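Local coordinates for phospho-2-dehydro-3-deoxyheptonate aldolase/chorismate mutase (Thermus thermophilus, PDB 2D8D), which probably catalyses the rearrangement of chorismate to prephenate in this helical domain, and 3-deoxy-7-phosphoheptulonate synthesis in the rest of the longer polypeptide, at residues D46-R49 with E50-L54; P66-T69 with I70-F74; I19-L22 with L23-G27; L54-L57 with T58-P62. All blocks are in the same frame, centred on the assembly; numbering follows the deposited sequence.

All four contacts join adjoining segments of a single helix or its end, so none closes a long loop and none nests in or crosses another. From the N terminus, contact 3 comes first, midway along the long helix 4-40. Contacts 1 and 4 then follow end to end on helix 47-60 and share L54, and contact 2 opens helix 67-84. The three helices meet through these segments: M53 of contact 1 packs on R26 of contact 3, and L54 packs on R71 and F74 of contact 2. N61 of contact 4 probably hydrogen-bonds D67 of contact 2 across the connecting loop. All four also touch the second subunit.

Contact 1 (D46-R49 with E50-L54); sequences DPKR and EEEML
The N-terminal turns of helix 47-60 bring K48 against E52 and R49 against M53, each pair one turn apart. K48 NZ and E52 OE2 form a salt bridge on the syn side of the carboxylate, the ammonium 34° out of its plane; their 2.5 Å separation is unusually short and to be read with caution. The lysine is extended as far as CE and bends only at its last torsion (chi4 -71°), which turns NZ toward E52 OE2. A water bridges the same two groups, accepting from K48 NZ and donating to E52 OE1; a second water, in the plane of the R49 guanidinium and at its edge, links R49 NH1 to that same OE1. A bend at chi2 (62°) lays the R49 guanidinium across the M53 side chain, at about a right angle, and M53 SD comes over one face, displaced somewhat from its centre, 3.5 Å from R49 CZ. This is the start of the second helix of an all-helical type II chorismate mutase subunit, and D46 is its N-cap: R49 N donates to D46 OD1 at 3.0 Å, approaching from above the carboxylate plane. Backbone bonds to the carbonyls of D46, P47, K48 and R49 begin the helical ladder, the first being E50 N to D46 O at 3.0 Å. D46 and R49 reach across the dimer interface. D46 OD2 forms a salt bridge with R9 of the second subunit, and R49 NH1 one with D13 of that subunit, where R49 also packs on V12 and M53 on N16.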
loop_
_atom_site.group_PDB
_atom_site.type_symbol
_atom_site.label_atom_id
_atom_site.label_comp_id
_atom_site.label_asym_id
_atom_site.label_seq_id
_atom_site.Cartn_x
_atom_site.Cartn_y
_atom_site.Cartn_z
ATOM N N ASP B 46 7.979 -15.369 8.638
ATOM C CA ASP B 46 9.425 -15.305 8.458
ATOM C C ASP B 46 9.900 -13.889 8.775
ATOM O O ASP B 46 9.953 -13.029 7.894
ATOM C CB ASP B 46 9.786 -15.663 7.012
ATOM C CG ASP B 46 11.277 -15.857 6.810
ATOM O OD1 ASP B 46 12.069 -15.237 7.547
ATOM O OD2 ASP B 46 11.660 -16.622 5.900
ATOM N N PRO B 47 10.244 -13.624 10.045
ATOM C CA PRO B 47 10.704 -12.283 10.417
ATOM C C PRO B 47 12.001 -11.846 9.742
ATOM O O PRO B 47 12.224 -10.653 9.544
ATOM C CB PRO B 47 10.822 -12.364 11.938
ATOM C CG PRO B 47 11.127 -13.811 12.180
ATOM C CD PRO B 47 10.198 -14.511 11.220
ATOM N N LYS B 48 12.862 -12.795 9.394
ATOM C CA LYS B 48 14.107 -12.440 8.723
ATOM C C LYS B 48 13.763 -11.832 7.367
ATOM O O LYS B 48 14.295 -10.789 6.987
ATOM C CB LYS B 48 14.992 -13.671 8.525
ATOM C CG LYS B 48 16.242 -13.392 7.695
ATOM C CD LYS B 48 17.093 -14.632 7.553
ATOM C CE LYS B 48 18.380 -14.386 6.779
ATOM N NZ LYS B 48 18.135 -14.159 5.327
ATOM N N ARG B 49 12.865 -12.497 6.647
ATOM C CA ARG B 49 12.424 -12.037 5.334
ATOM C C ARG B 49 11.727 -10.682 5.446
ATOM O O ARG B 49 11.966 -9.780 4.641
ATOM C CB ARG B 49 11.488 -13.086 4.725
ATOM C CG ARG B 49 10.678 -12.640 3.520
ATOM C CD ARG B 49 11.528 -12.233 2.327
ATOM N NE ARG B 49 10.665 -12.017 1.170
ATOM C CZ ARG B 49 11.015 -11.378 0.060
ATOM N NH1 ARG B 49 12.233 -10.870 -0.073
ATOM N NH2 ARG B 49 10.131 -11.236 -0.919
ATOM N N GLU B 50 10.873 -10.532 6.452
ATOM C CA GLU B 50 10.169 -9.272 6.638
ATOM C C GLU B 50 11.146 -8.125 6.875
ATOM O O GLU B 50 11.004 -7.049 6.291
ATOM C CB GLU B 50 9.179 -9.389 7.800
ATOM C CG GLU B 50 7.889 -10.113 7.420
ATOM C CD GLU B 50 6.916 -10.250 8.575
ATOM O OE1 GLU B 50 6.961 -9.412 9.499
ATOM O OE2 GLU B 50 6.093 -11.189 8.551
ATOM N N GLU B 51 12.144 -8.356 7.720
ATOM C CA GLU B 51 13.134 -7.330 8.004
ATOM C C GLU B 51 13.972 -6.995 6.770
ATOM O O GLU B 51 14.376 -5.848 6.573
ATOM C CB GLU B 51 14.029 -7.783 9.157
ATOM C CG GLU B 51 13.351 -7.686 10.516
ATOM C CD GLU B 51 14.114 -8.398 11.615
ATOM O OE1 GLU B 51 15.361 -8.397 11.580
ATOM O OE2 GLU B 51 13.462 -8.948 12.527
ATOM N N GLU B 52 14.237 -7.992 5.934
ATOM C CA GLU B 52 15.008 -7.748 4.723
ATOM C C GLU B 52 14.212 -6.869 3.765
ATOM O O GLU B 52 14.770 -5.973 3.136
ATOM C CB GLU B 52 15.392 -9.074 4.069
ATOM C CG GLU B 52 16.274 -9.905 4.983
ATOM C CD GLU B 52 16.630 -11.255 4.415
ATOM O OE1 GLU B 52 15.781 -11.857 3.726
ATOM O OE2 GLU B 52 17.758 -11.722 4.679
ATOM N N MET B 53 12.907 -7.104 3.660
ATOM C CA MET B 53 12.080 -6.285 2.780
ATOM C C MET B 53 12.017 -4.854 3.318
ATOM O O MET B 53 12.142 -3.889 2.560
ATOM C CB MET B 53 10.670 -6.878 2.658
ATOM C CG MET B 53 10.657 -8.231 1.954
ATOM S SD MET B 53 9.015 -8.901 1.624
ATOM C CE MET B 53 8.503 -9.363 3.261
ATOM N N LEU B 54 11.842 -4.715 4.627
ATOM C CA LEU B 54 11.779 -3.388 5.230
ATOM C C LEU B 54 13.094 -2.643 5.026
ATOM O O LEU B 54 13.106 -1.423 4.850
ATOM C CB LEU B 54 11.469 -3.492 6.725
ATOM C CG LEU B 54 10.077 -4.011 7.093
ATOM C CD1 LEU B 54 9.982 -4.161 8.599
ATOM C CD2 LEU B 54 9.005 -3.057 6.582
HETATM O O HOH W 1 6.298 -13.474 7.293
HETATM O O HOH W 2 15.820 -14.677 3.565
HETATM O O HOH W 3 14.739 -11.243 1.338
#

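Contact 2 (P66-T69 with I70-F74); sequences PDET and IRKLF
E68 and K72 meet through their charged ends at a loose salt bridge, E68 OE2 lying 3.4 Å from K72 NZ in a weak hydrogen bond. The lysine CE is as much a part of the encounter as the nitrogen, standing 3.7 Å from both E68 OE1 and OE2. Bends in both chains bring the ends together: E68 folds at chi2 (-70°), and K72 turns at both its last two torsions, so that the charged groups converge. One residue on, T69 and L73 run parallel on one flank of the helix; T69 CG2 touches L73 CD1 at 4.0 Å, while L73 CG rests 3.3 Å from T69 O. That carbonyl also accepts L73 N at 2.9 Å in a nearly straight bond (169°). These pairs ride on the first turns of helix 67-84, the last of the three helices in the type II chorismate mutase subunit. P66 occupies the N-cap, its carbonyl receiving I70 N at 3.1 Å, and I70 CG1 rests against the same oxygen. R71 N and K72 N follow in turn, bound to D67 O and E68 O. Further along, I70 O lies at the edge of the F74 ring and in its plane. Outside the turn, D67 OD1 is held by N61 ND2, and R71 leans on L54 and T58 of helix 47-60. Another flank meets the second subunit, where T69 packs on A80, I70 on L20, L73 on E76 and F74 on I19.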
loop_
_atom_site.group_PDB
_atom_site.type_symbol
_atom_site.label_atom_id
_atom_site.label_comp_id
_atom_site.label_asym_id
_atom_site.label_seq_id
_atom_site.Cartn_x
_atom_site.Cartn_y
_atom_site.Cartn_z
ATOM N N PRO B 66 8.479 9.684 5.595
ATOM C CA PRO B 66 9.695 9.385 6.355
ATOM C C PRO B 66 9.902 7.872 6.339
ATOM O O PRO B 66 8.945 7.114 6.165
ATOM C CB PRO B 66 9.366 9.902 7.753
ATOM C CG PRO B 66 8.397 11.013 7.491
ATOM C CD PRO B 66 7.510 10.417 6.427
ATOM N N ASP B 67 11.142 7.433 6.517
ATOM C CA ASP B 67 11.445 6.006 6.522
ATOM C C ASP B 67 10.562 5.237 7.502
ATOM O O ASP B 67 10.104 4.139 7.197
ATOM C CB ASP B 67 12.912 5.766 6.886
ATOM C CG ASP B 67 13.870 6.216 5.800
ATOM O OD1 ASP B 67 13.409 6.596 4.704
ATOM O OD2 ASP B 67 15.095 6.178 6.042
ATOM N N GLU B 68 10.332 5.816 8.677
ATOM C CA GLU B 68 9.516 5.180 9.709
ATOM C C GLU B 68 8.092 4.936 9.220
ATOM O O GLU B 68 7.478 3.924 9.559
ATOM C CB GLU B 68 9.498 6.050 10.972
ATOM C CG GLU B 68 8.925 5.378 12.220
ATOM C CD GLU B 68 7.425 5.156 12.150
ATOM O OE1 GLU B 68 6.693 6.125 11.851
ATOM O OE2 GLU B 68 6.976 4.017 12.402
ATOM N N THR B 69 7.571 5.870 8.430
ATOM C CA THR B 69 6.220 5.746 7.889
ATOM C C THR B 69 6.179 4.617 6.860
ATOM O O THR B 69 5.250 3.808 6.853
ATOM C CB THR B 69 5.760 7.060 7.224
ATOM O OG1 THR B 69 5.679 8.094 8.214
ATOM C CG2 THR B 69 4.393 6.882 6.576
ATOM N N ILE B 70 7.186 4.570 5.993
ATOM C CA ILE B 70 7.258 3.516 4.989
ATOM C C ILE B 70 7.322 2.170 5.710
ATOM O O ILE B 70 6.643 1.214 5.335
ATOM C CB ILE B 70 8.502 3.695 4.082
ATOM C CG1 ILE B 70 8.318 4.926 3.188
ATOM C CG2 ILE B 70 8.741 2.441 3.249
ATOM C CD1 ILE B 70 7.046 4.912 2.350
ATOM N N ARG B 71 8.130 2.104 6.764
ATOM C CA ARG B 71 8.267 0.878 7.540
ATOM C C ARG B 71 6.919 0.479 8.143
ATOM O O ARG B 71 6.519 -0.680 8.078
ATOM C CB ARG B 71 9.301 1.084 8.650
ATOM C CG ARG B 71 9.574 -0.139 9.506
ATOM C CD ARG B 71 10.592 0.185 10.592
ATOM N NE ARG B 71 11.877 0.584 10.026
ATOM C CZ ARG B 71 12.745 -0.256 9.472
ATOM N NH1 ARG B 71 12.471 -1.552 9.407
ATOM N NH2 ARG B 71 13.885 0.201 8.975
ATOM N N LYS B 72 6.223 1.452 8.724
ATOM C CA LYS B 72 4.921 1.217 9.340
ATOM C C LYS B 72 3.904 0.678 8.339
ATOM O O LYS B 72 3.210 -0.302 8.606
ATOM C CB LYS B 72 4.391 2.524 9.939
ATOM C CG LYS B 72 3.023 2.406 10.596
ATOM C CD LYS B 72 2.422 3.774 10.888
ATOM C CE LYS B 72 3.330 4.612 11.774
ATOM N NZ LYS B 72 3.596 3.956 13.081
ATOM N N LEU B 73 3.816 1.333 7.188
ATOM C CA LEU B 73 2.869 0.925 6.160
ATOM C C LEU B 73 3.148 -0.482 5.649
ATOM O O LEU B 73 2.232 -1.293 5.522
ATOM C CB LEU B 73 2.885 1.927 5.005
ATOM C CG LEU B 73 2.353 3.321 5.358
ATOM C CD1 LEU B 73 2.544 4.255 4.180
ATOM C CD2 LEU B 73 0.879 3.239 5.740
ATOM N N PHE B 74 4.408 -0.789 5.365
ATOM C CA PHE B 74 4.709 -2.123 4.879
ATOM C C PHE B 74 4.504 -3.188 5.951
ATOM O O PHE B 74 4.123 -4.311 5.633
ATOM C CB PHE B 74 6.111 -2.166 4.270
ATOM C CG PHE B 74 6.130 -1.751 2.823
ATOM C CD1 PHE B 74 5.742 -2.645 1.827
ATOM C CD2 PHE B 74 6.470 -0.452 2.458
ATOM C CE1 PHE B 74 5.684 -2.251 0.489
ATOM C CE2 PHE B 74 6.415 -0.049 1.122
ATOM C CZ PHE B 74 6.022 -0.953 0.137
#

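Contact 3 (I19-L22 with L23-G27); sequences ILRL and LSERG
I19 lies alongside L23, the two side chains directed alike and CG2 touching L23 CD1 at 3.8 Å. L23 CG also rests 3.2 Å from I19 O, the carbonyl that accepts L23 N. At L20 the carbonyl takes two donors from one residue: S24 N at 3.0 Å and the hydroxyl S24 OG at 2.9 Å, arriving from opposite faces of its plane. S24 OG stands beside its own backbone N (chi1 -64°), which lets it reach back one turn; G63 O of the second subunit also lies within weak hydrogen-bonding reach of this hydroxyl, whose one proton goes chiefly to L20 O. Here the long helix 4-40 runs through the dimer of this all-helical fold, so most of the contact is buried. R21 is an exception, exposed and reaching along the helix surface to E25: NH1 makes a weak bond, part of a salt bridge, to E25 OE1 at 3.4 Å, the guanidinium and carboxylate planes 37° apart. Beside it L22 CD2 lies over one face of the guanidinium, and L22 CD1 touches E25 OE1 at 3.9 Å. L22 O accepts R26 N; the guanidinium of R26 turns away, its NE hydrogen-bonded to N16 OD1 of the second subunit.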
loop_
_atom_site.group_PDB
_atom_site.type_symbol
_atom_site.label_atom_id
_atom_site.label_comp_id
_atom_site.label_asym_id
_atom_site.label_seq_id
_atom_site.Cartn_x
_atom_site.Cartn_y
_atom_site.Cartn_z
ATOM N N ILE B 19 -2.680 1.267 -6.461
ATOM C CA ILE B 19 -2.233 0.659 -5.211
ATOM C C ILE B 19 -3.119 -0.549 -4.889
ATOM O O ILE B 19 -2.620 -1.590 -4.458
ATOM C CB ILE B 19 -2.254 1.688 -4.049
ATOM C CG1 ILE B 19 -1.168 2.745 -4.286
ATOM C CG2 ILE B 19 -2.026 0.990 -2.715
ATOM C CD1 ILE B 19 -1.239 3.930 -3.348
ATOM N N LEU B 20 -4.426 -0.421 -5.107
ATOM C CA LEU B 20 -5.329 -1.540 -4.849
ATOM C C LEU B 20 -4.960 -2.729 -5.738
ATOM O O LEU B 20 -4.941 -3.877 -5.289
ATOM C CB LEU B 20 -6.782 -1.129 -5.111
ATOM C CG LEU B 20 -7.836 -2.243 -5.028
ATOM C CD1 LEU B 20 -7.864 -2.870 -3.636
ATOM C CD2 LEU B 20 -9.197 -1.658 -5.381
ATOM N N ARG B 21 -4.659 -2.452 -7.002
ATOM C CA ARG B 21 -4.282 -3.506 -7.933
ATOM C C ARG B 21 -2.980 -4.177 -7.496
ATOM O O ARG B 21 -2.873 -5.404 -7.519
ATOM C CB ARG B 21 -4.115 -2.938 -9.344
ATOM C CG ARG B 21 -3.872 -4.003 -10.404
ATOM C CD ARG B 21 -3.681 -3.399 -11.788
ATOM N NE ARG B 21 -2.407 -2.692 -11.914
ATOM C CZ ARG B 21 -1.218 -3.285 -11.878
ATOM N NH1 ARG B 21 -1.133 -4.599 -11.719
ATOM N NH2 ARG B 21 -0.111 -2.563 -11.997
ATOM N N LEU B 22 -1.997 -3.372 -7.103
ATOM C CA LEU B 22 -0.707 -3.905 -6.672
ATOM C C LEU B 22 -0.810 -4.686 -5.371
ATOM O O LEU B 22 -0.167 -5.723 -5.214
ATOM C CB LEU B 22 0.317 -2.776 -6.540
ATOM C CG LEU B 22 1.016 -2.377 -7.847
ATOM C CD1 LEU B 22 1.927 -3.509 -8.298
ATOM C CD2 LEU B 22 -0.008 -2.059 -8.925
ATOM N N LEU B 23 -1.607 -4.188 -4.432
ATOM C CA LEU B 23 -1.795 -4.891 -3.172
ATOM C C LEU B 23 -2.439 -6.243 -3.451
ATOM O O LEU B 23 -2.059 -7.257 -2.861
ATOM C CB LEU B 23 -2.694 -4.088 -2.234
ATOM C CG LEU B 23 -2.086 -2.870 -1.543
ATOM C CD1 LEU B 23 -3.176 -2.128 -0.792
ATOM C CD2 LEU B 23 -0.979 -3.305 -0.589
ATOM N N SER B 24 -3.418 -6.259 -4.353
ATOM C CA SER B 24 -4.109 -7.498 -4.685
ATOM C C SER B 24 -3.164 -8.478 -5.373
ATOM O O SER B 24 -3.217 -9.680 -5.119
ATOM C CB SER B 24 -5.333 -7.205 -5.559
ATOM O OG SER B 24 -6.285 -6.426 -4.845
ATOM N N GLU B 25 -2.297 -7.961 -6.237
ATOM C CA GLU B 25 -1.329 -8.805 -6.921
ATOM C C GLU B 25 -0.385 -9.410 -5.882
ATOM O O GLU B 25 -0.059 -10.600 -5.943
ATOM C CB GLU B 25 -0.524 -7.986 -7.926
ATOM C CG GLU B 25 0.383 -8.830 -8.800
ATOM C CD GLU B 25 1.176 -8.007 -9.790
ATOM O OE1 GLU B 25 0.790 -6.849 -10.050
ATOM O OE2 GLU B 25 2.182 -8.525 -10.320
ATOM N N ARG B 26 0.053 -8.586 -4.932
ATOM C CA ARG B 26 0.947 -9.054 -3.879
ATOM C C ARG B 26 0.229 -10.138 -3.085
ATOM O O ARG B 26 0.831 -11.136 -2.682
ATOM C CB ARG B 26 1.333 -7.909 -2.937
ATOM C CG ARG B 26 2.477 -8.258 -2.004
ATOM C CD ARG B 26 2.772 -7.145 -1.012
ATOM N NE ARG B 26 4.036 -7.388 -0.327
ATOM C CZ ARG B 26 4.214 -8.286 0.636
ATOM N NH1 ARG B 26 3.204 -9.035 1.058
ATOM N NH2 ARG B 26 5.420 -8.456 1.162
ATOM N N GLY B 27 -1.062 -9.930 -2.858
ATOM C CA GLY B 27 -1.842 -10.899 -2.118
ATOM C C GLY B 27 -1.875 -12.251 -2.801
ATOM O O GLY B 27 -1.734 -13.290 -2.148
#

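Contact 4 (L54-L57 with T58-P62); sequences LAYL and TAENP
Y56 and E60 pack one turn apart, and the glutamate follows the tyrosine carbonyl along most of its length. E60 CB lies 3.3 Å from Y56 O, CG and CD each come to 3.2 Å of the same oxygen, and OE2 ends 3.4 Å from Y56 CB. The chain is extended beyond CG, so the carboxylate is carried past the carbonyl to the start of the ring, its plane only 14° from the ring plane. The tyrosine's first torsion (chi1 66°) sets the ring beside this carboxylate, with Y56 CG and CD2 each 4.0 Å from E60 OE2. Both polar tips are held by the second subunit: E60 OE1 pairs with its R17, which also makes a cation-pi contact with the Y56 ring, while Y56 OH is hydrogen-bonded to D13 OD1 and N16 ND2 of that subunit. On another side of the helix T58 turns its hydroxyl back toward the preceding turn (chi1 54°), placing OG1 2.9 Å from L54 O and 3.0 Å from A55 O; the single proton can serve either carbonyl. The backbone runs on with T58 N, A59 N and E60 N bound to the carbonyls of L54, A55 and Y56. Beyond, N61 OD1 accepts G63 N in an Asx turn, and its ND2 hydrogen-bonds F65 O. Helix 47-60 thus gives way to the loop leading into helix 67-84, in the interlocked helical dimer of type II chorismate mutases.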
loop_
_atom_site.group_PDB
_atom_site.type_symbol
_atom_site.label_atom_id
_atom_site.label_comp_id
_atom_site.label_asym_id
_atom_site.label_seq_id
_atom_site.Cartn_x
_atom_site.Cartn_y
_atom_site.Cartn_z
ATOM N N LEU B 54 11.842 -4.715 4.627
ATOM C CA LEU B 54 11.779 -3.388 5.230
ATOM C C LEU B 54 13.094 -2.643 5.026
ATOM O O LEU B 54 13.106 -1.423 4.850
ATOM C CB LEU B 54 11.469 -3.492 6.725
ATOM C CG LEU B 54 10.077 -4.011 7.093
ATOM C CD1 LEU B 54 9.982 -4.161 8.599
ATOM C CD2 LEU B 54 9.005 -3.057 6.582
ATOM N N ALA B 55 14.200 -3.384 5.037
ATOM C CA ALA B 55 15.515 -2.784 4.861
ATOM C C ALA B 55 15.710 -2.178 3.476
ATOM O O ALA B 55 16.150 -1.034 3.362
ATOM C CB ALA B 55 16.609 -3.812 5.145
ATOM N N TYR B 56 15.396 -2.913 2.412
ATOM C CA TYR B 56 15.602 -2.313 1.102
ATOM C C TYR B 56 14.555 -1.255 0.774
ATOM O O TYR B 56 14.848 -0.304 0.053
ATOM C CB TYR B 56 15.716 -3.370 -0.024
ATOM C CG TYR B 56 14.499 -4.212 -0.359
ATOM C CD1 TYR B 56 14.500 -5.588 -0.119
ATOM C CD2 TYR B 56 13.379 -3.653 -0.974
ATOM C CE1 TYR B 56 13.419 -6.386 -0.485
ATOM C CE2 TYR B 56 12.291 -4.445 -1.341
ATOM C CZ TYR B 56 12.319 -5.808 -1.091
ATOM O OH TYR B 56 11.234 -6.588 -1.422
ATOM N N LEU B 57 13.349 -1.388 1.320
ATOM C CA LEU B 57 12.313 -0.398 1.054
ATOM C C LEU B 57 12.661 0.925 1.726
ATOM O O LEU B 57 12.443 1.993 1.151
ATOM C CB LEU B 57 10.951 -0.910 1.531
ATOM C CG LEU B 57 10.418 -2.080 0.694
ATOM C CD1 LEU B 57 9.227 -2.720 1.389
ATOM C CD2 LEU B 57 10.044 -1.589 -0.701
ATOM N N THR B 58 13.210 0.871 2.933
ATOM C CA THR B 58 13.583 2.114 3.597
ATOM C C THR B 58 14.818 2.703 2.916
ATOM O O THR B 58 14.929 3.917 2.770
ATOM C CB THR B 58 13.858 1.905 5.098
ATOM O OG1 THR B 58 14.837 0.879 5.270
ATOM C CG2 THR B 58 12.581 1.511 5.823
ATOM N N ALA B 59 15.736 1.847 2.480
ATOM C CA ALA B 59 16.940 2.315 1.804
ATOM C C ALA B 59 16.592 3.020 0.496
ATOM O O ALA B 59 17.187 4.039 0.152
ATOM C CB ALA B 59 17.872 1.140 1.523
ATOM N N GLU B 60 15.606 2.484 -0.217
ATOM C CA GLU B 60 15.188 3.021 -1.508
ATOM C C GLU B 60 14.098 4.088 -1.447
ATOM O O GLU B 60 13.724 4.660 -2.472
ATOM C CB GLU B 60 14.730 1.863 -2.396
ATOM C CG GLU B 60 15.857 0.896 -2.737
ATOM C CD GLU B 60 15.371 -0.487 -3.123
ATOM O OE1 GLU B 60 14.279 -0.601 -3.719
ATOM O OE2 GLU B 60 16.095 -1.463 -2.841
ATOM N N ASN B 61 13.602 4.363 -0.245
ATOM C CA ASN B 61 12.543 5.347 -0.055
ATOM C C ASN B 61 12.903 6.687 -0.690
ATOM O O ASN B 61 13.861 7.340 -0.279
ATOM C CB ASN B 61 12.271 5.521 1.438
ATOM C CG ASN B 61 11.238 6.584 1.720
ATOM O OD1 ASN B 61 10.403 6.898 0.871
ATOM N ND2 ASN B 61 11.278 7.139 2.925
ATOM N N PRO B 62 12.133 7.120 -1.703
ATOM C CA PRO B 62 12.407 8.390 -2.377
ATOM C C PRO B 62 11.717 9.585 -1.731
ATOM O O PRO B 62 11.893 10.724 -2.170
ATOM C CB PRO B 62 11.880 8.137 -3.779
ATOM C CG PRO B 62 10.627 7.368 -3.488
ATOM C CD PRO B 62 11.069 6.379 -2.410
#